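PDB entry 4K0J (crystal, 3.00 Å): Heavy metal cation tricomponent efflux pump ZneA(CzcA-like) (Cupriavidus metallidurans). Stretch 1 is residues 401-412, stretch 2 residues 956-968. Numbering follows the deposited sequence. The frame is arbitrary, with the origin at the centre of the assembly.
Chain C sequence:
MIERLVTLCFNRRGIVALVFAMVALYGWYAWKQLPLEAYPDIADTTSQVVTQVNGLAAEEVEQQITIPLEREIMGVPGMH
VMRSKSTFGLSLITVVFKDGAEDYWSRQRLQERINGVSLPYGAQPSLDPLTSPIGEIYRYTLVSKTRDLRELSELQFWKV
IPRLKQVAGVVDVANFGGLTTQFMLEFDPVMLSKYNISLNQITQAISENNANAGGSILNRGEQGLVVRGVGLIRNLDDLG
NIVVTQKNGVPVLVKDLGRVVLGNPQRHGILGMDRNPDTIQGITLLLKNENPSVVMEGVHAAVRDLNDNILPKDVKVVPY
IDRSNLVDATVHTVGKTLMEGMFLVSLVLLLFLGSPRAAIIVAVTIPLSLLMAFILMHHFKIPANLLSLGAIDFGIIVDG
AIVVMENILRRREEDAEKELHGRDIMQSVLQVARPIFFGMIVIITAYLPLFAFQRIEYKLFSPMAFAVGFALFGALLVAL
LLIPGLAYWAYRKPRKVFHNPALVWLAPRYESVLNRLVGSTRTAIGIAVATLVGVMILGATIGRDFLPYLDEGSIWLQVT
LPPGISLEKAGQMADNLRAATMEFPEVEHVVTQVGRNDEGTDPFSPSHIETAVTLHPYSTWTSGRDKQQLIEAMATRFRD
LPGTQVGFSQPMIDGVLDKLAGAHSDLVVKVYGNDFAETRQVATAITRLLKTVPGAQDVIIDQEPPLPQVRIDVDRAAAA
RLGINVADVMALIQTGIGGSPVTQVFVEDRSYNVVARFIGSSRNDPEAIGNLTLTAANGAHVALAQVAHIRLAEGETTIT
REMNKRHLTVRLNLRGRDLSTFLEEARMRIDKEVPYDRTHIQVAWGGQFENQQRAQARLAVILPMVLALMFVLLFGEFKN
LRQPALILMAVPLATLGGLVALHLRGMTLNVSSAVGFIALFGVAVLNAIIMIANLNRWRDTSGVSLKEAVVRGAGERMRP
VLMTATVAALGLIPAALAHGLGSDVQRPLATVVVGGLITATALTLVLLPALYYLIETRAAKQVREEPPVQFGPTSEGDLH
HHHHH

Stretch 1 (401-412) AIVVMENILRRR
Stretch 2 956-968: ERMRPVLMTATVA

A helix entering from before 401 packs roughly antiparallel (149° between N-to-C directions, axes 9.6 Å apart at closest approach) against the helix that starts at 958 and runs on past 968, burying 487 Å² without a hydrogen bond across the interface. Backbone bonds such as Glu406 N to Ile402 O and Thr964 N to Pro960 O, both 2.9 Å, set the turns. CA atoms of Val403 and Pro960 lie 5.6 Å apart, those of Ile402 and Thr964 7.3 Å. Ile402 (chi1 p, chi2 t) points toward stretch 2; its CD1 reaches Thr964 CG2 and Val967 CG2, each at 3.7 Å, while its CB meets Met963 CE at 3.7 Å. Met963 (t, t, p) places CE also 3.3 Å from Ile402 O. Val403 (m), set sideways, adds CG1 to Thr964 CG2 at 3.9 Å; Thr964 (p) thus offers its methyl to both aliphatic chains. Buried Glu406 (t, m, chi3 -26°) also points across: OE1 lies 3.2 Å from CG of Pro960, whose compact ring fits beside the carboxylate, and OE2 3.4 Å from Arg959 CB. Asn407 (t, chi2 36°) brings OD1 3.7 Å from Arg957 NH1, at the guanidinium edge; Arg957, the N-cap residue, starts away, but its length returns its end here. After a pi-type turn at 407-411, the long, exposed Arg411 (t, p, t) sets NE 4.6 Å from Arg957 NH2, a close like-charge pair.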

# COMPACT_ATOMS: atom_id res chain seq x y z
N ALA C 401 13.10 5.44 44.13
CA ALA C 401 13.64 4.38 44.98
C ALA C 401 14.39 4.89 46.21
O ALA C 401 14.28 4.31 47.28
CB ALA C 401 14.54 3.46 44.16
N ILE C 402 15.14 5.98 46.05
CA ILE C 402 16.00 6.44 47.14
C ILE C 402 15.23 7.04 48.31
O ILE C 402 15.75 7.10 49.43
CB ILE C 402 17.07 7.44 46.65
CG1 ILE C 402 16.44 8.78 46.28
CG2 ILE C 402 17.85 6.87 45.47
CD1 ILE C 402 17.44 9.80 45.78
N VAL C 403 14.01 7.49 48.06
CA VAL C 403 13.17 8.03 49.13
C VAL C 403 12.74 6.92 50.09
O VAL C 403 12.65 7.13 51.30
CB VAL C 403 11.93 8.73 48.58
CG1 VAL C 403 12.30 10.07 47.96
CG2 VAL C 403 11.23 7.85 47.56
N VAL C 404 12.49 5.75 49.52
CA VAL C 404 12.12 4.57 50.29
C VAL C 404 13.29 4.15 51.18
O VAL C 404 13.15 3.99 52.39
CB VAL C 404 11.77 3.40 49.36
CG1 VAL C 404 11.28 2.22 50.17
CG2 VAL C 404 10.72 3.84 48.35
N MET C 405 14.45 4.00 50.55
CA MET C 405 15.68 3.65 51.25
C MET C 405 16.01 4.64 52.35
O MET C 405 16.48 4.26 53.43
CB MET C 405 16.84 3.57 50.25
CG MET C 405 18.19 3.33 50.89
SD MET C 405 18.24 1.80 51.84
CE MET C 405 17.98 0.59 50.54
N GLU C 406 15.78 5.93 52.09
CA GLU C 406 16.01 6.96 53.08
C GLU C 406 15.02 6.79 54.23
O GLU C 406 15.38 6.96 55.40
CB GLU C 406 15.86 8.36 52.47
CG GLU C 406 16.65 9.46 53.18
CD GLU C 406 16.03 9.88 54.51
OE1 GLU C 406 14.80 9.72 54.68
OE2 GLU C 406 16.77 10.37 55.38
N ASN C 407 13.78 6.45 53.89
CA ASN C 407 12.74 6.29 54.89
C ASN C 407 12.90 5.01 55.71
O ASN C 407 12.26 4.84 56.75
CB ASN C 407 11.36 6.32 54.23
CG ASN C 407 10.27 6.80 55.17
OD1 ASN C 407 10.50 7.69 56.00
ND2 ASN C 407 9.08 6.22 55.05
N ILE C 408 13.76 4.11 55.25
CA ILE C 408 13.99 2.85 55.95
C ILE C 408 15.29 2.85 56.77
O ILE C 408 15.30 2.46 57.93
CB ILE C 408 14.00 1.64 54.98
CG1 ILE C 408 12.58 1.36 54.48
CG2 ILE C 408 14.57 0.41 55.66
CD1 ILE C 408 12.45 0.06 53.72
N LEU C 409 16.37 3.32 56.16
CA LEU C 409 17.68 3.24 56.79
C LEU C 409 17.95 4.41 57.75
O LEU C 409 19.02 4.49 58.35
CB LEU C 409 18.79 3.15 55.73
CG LEU C 409 19.83 2.04 55.93
CD1 LEU C 409 19.15 0.69 56.06
CD2 LEU C 409 20.83 2.03 54.79
N ARG C 410 16.98 5.30 57.89
CA ARG C 410 17.12 6.44 58.79
C ARG C 410 15.89 6.65 59.65
O ARG C 410 15.95 6.58 60.88
CB ARG C 410 17.44 7.71 58.00
CG ARG C 410 18.86 7.77 57.46
CD ARG C 410 19.87 7.74 58.60
NE ARG C 410 21.24 7.54 58.12
CZ ARG C 410 22.07 8.51 57.79
NH1 ARG C 410 21.69 9.78 57.89
NH2 ARG C 410 23.30 8.23 57.37
N ARG C 411 14.76 6.91 59.00
CA ARG C 411 13.50 7.16 59.69
C ARG C 411 13.09 5.97 60.57
O ARG C 411 12.66 6.15 61.71
CB ARG C 411 12.39 7.46 58.67
CG ARG C 411 10.99 7.51 59.25
CD ARG C 411 10.83 8.66 60.23
NE ARG C 411 9.58 8.57 60.97
CZ ARG C 411 9.43 7.91 62.11
NH1 ARG C 411 10.46 7.27 62.65
NH2 ARG C 411 8.25 7.88 62.71
N ARG C 412 13.24 4.77 60.03
CA ARG C 412 12.85 3.56 60.74
C ARG C 412 13.76 3.30 61.94
O ARG C 412 13.31 2.82 62.98
CB ARG C 412 12.87 2.36 59.79
CG ARG C 412 12.39 1.06 60.40
CD ARG C 412 10.91 1.13 60.74
NE ARG C 412 10.44 -0.11 61.35
CZ ARG C 412 10.52 -0.38 62.65
NH1 ARG C 412 11.07 0.51 63.48
NH2 ARG C 412 10.07 -1.53 63.12
N GLU C 956 12.65 16.93 58.87
CA GLU C 956 13.20 15.59 58.71
C GLU C 956 13.14 15.12 57.26
O GLU C 956 13.59 14.03 56.93
CB GLU C 956 12.46 14.60 59.62
CG GLU C 956 12.71 14.82 61.10
CD GLU C 956 11.98 13.82 61.96
OE1 GLU C 956 11.05 13.15 61.45
OE2 GLU C 956 12.32 13.69 63.16
N ARG C 957 12.58 15.96 56.40
CA ARG C 957 12.55 15.68 54.97
C ARG C 957 13.73 16.34 54.29
O ARG C 957 13.83 16.35 53.07
CB ARG C 957 11.24 16.15 54.34
CG ARG C 957 10.01 15.52 54.96
CD ARG C 957 10.22 14.03 55.16
NE ARG C 957 9.54 13.54 56.36
CZ ARG C 957 9.62 12.29 56.80
NH1 ARG C 957 10.35 11.40 56.15
NH2 ARG C 957 8.98 11.93 57.91
N MET C 958 14.63 16.89 55.10
CA MET C 958 15.85 17.51 54.61
C MET C 958 16.65 16.54 53.74
O MET C 958 16.93 16.81 52.58
CB MET C 958 16.69 18.01 55.78
CG MET C 958 18.09 18.50 55.41
SD MET C 958 18.99 19.19 56.81
CE MET C 958 18.93 17.83 57.98
N ARG C 959 16.99 15.39 54.32
CA ARG C 959 17.81 14.39 53.63
C ARG C 959 17.22 13.77 52.35
O ARG C 959 17.93 13.68 51.35
CB ARG C 959 18.30 13.31 54.60
CG ARG C 959 19.39 13.80 55.54
CD ARG C 959 20.52 14.46 54.76
NE ARG C 959 21.32 15.35 55.59
CZ ARG C 959 22.25 16.17 55.12
NH1 ARG C 959 22.93 16.96 55.95
NH2 ARG C 959 22.51 16.22 53.82
N PRO C 960 15.94 13.33 52.37
CA PRO C 960 15.39 12.78 51.13
C PRO C 960 15.40 13.80 49.99
O PRO C 960 15.85 13.51 48.88
CB PRO C 960 13.95 12.44 51.50
CG PRO C 960 13.96 12.26 52.96
CD PRO C 960 14.98 13.23 53.48
N VAL C 961 14.90 15.00 50.29
CA VAL C 961 14.83 16.07 49.30
C VAL C 961 16.21 16.44 48.77
O VAL C 961 16.40 16.52 47.56
CB VAL C 961 14.13 17.32 49.87
CG1 VAL C 961 14.21 18.46 48.88
CG2 VAL C 961 12.69 17.01 50.22
N LEU C 962 17.16 16.64 49.67
CA LEU C 962 18.52 16.98 49.25
C LEU C 962 19.14 15.87 48.39
O LEU C 962 19.83 16.14 47.41
CB LEU C 962 19.42 17.25 50.46
CG LEU C 962 19.18 18.55 51.21
CD1 LEU C 962 20.33 18.84 52.16
CD2 LEU C 962 18.98 19.70 50.24
N MET C 963 18.87 14.62 48.78
CA MET C 963 19.43 13.47 48.08
C MET C 963 18.90 13.39 46.66
O MET C 963 19.68 13.30 45.70
CB MET C 963 19.09 12.19 48.85
CG MET C 963 20.11 11.07 48.69
SD MET C 963 19.93 9.78 49.93
CE MET C 963 18.24 9.26 49.63
N THR C 964 17.58 13.45 46.53
CA THR C 964 16.93 13.45 45.22
C THR C 964 17.43 14.61 44.37
O THR C 964 17.81 14.44 43.21
CB THR C 964 15.40 13.57 45.35
OG1 THR C 964 15.08 14.75 46.11
CG2 THR C 964 14.82 12.35 46.05
N ALA C 965 17.42 15.80 44.96
CA ALA C 965 17.83 17.03 44.28
C ALA C 965 19.31 17.03 43.92
O ALA C 965 19.76 17.87 43.14
CB ALA C 965 17.50 18.24 45.12
N THR C 966 20.06 16.10 44.49
CA THR C 966 21.47 15.97 44.15
C THR C 966 21.69 14.97 43.02
O THR C 966 22.33 15.30 42.02
CB THR C 966 22.32 15.56 45.36
OG1 THR C 966 22.20 16.56 46.38
CG2 THR C 966 23.77 15.43 44.95
N VAL C 967 21.17 13.76 43.18
CA VAL C 967 21.33 12.75 42.13
C VAL C 967 20.71 13.22 40.81
O VAL C 967 21.27 13.00 39.74
CB VAL C 967 20.74 11.39 42.53
CG1 VAL C 967 21.64 10.69 43.53
CG2 VAL C 967 19.34 11.55 43.08
N ALA C 968 19.56 13.88 40.90
CA ALA C 968 18.90 14.37 39.70
C ALA C 968 19.66 15.54 39.08
O ALA C 968 19.43 15.89 37.93
CB ALA C 968 17.46 14.76 40.00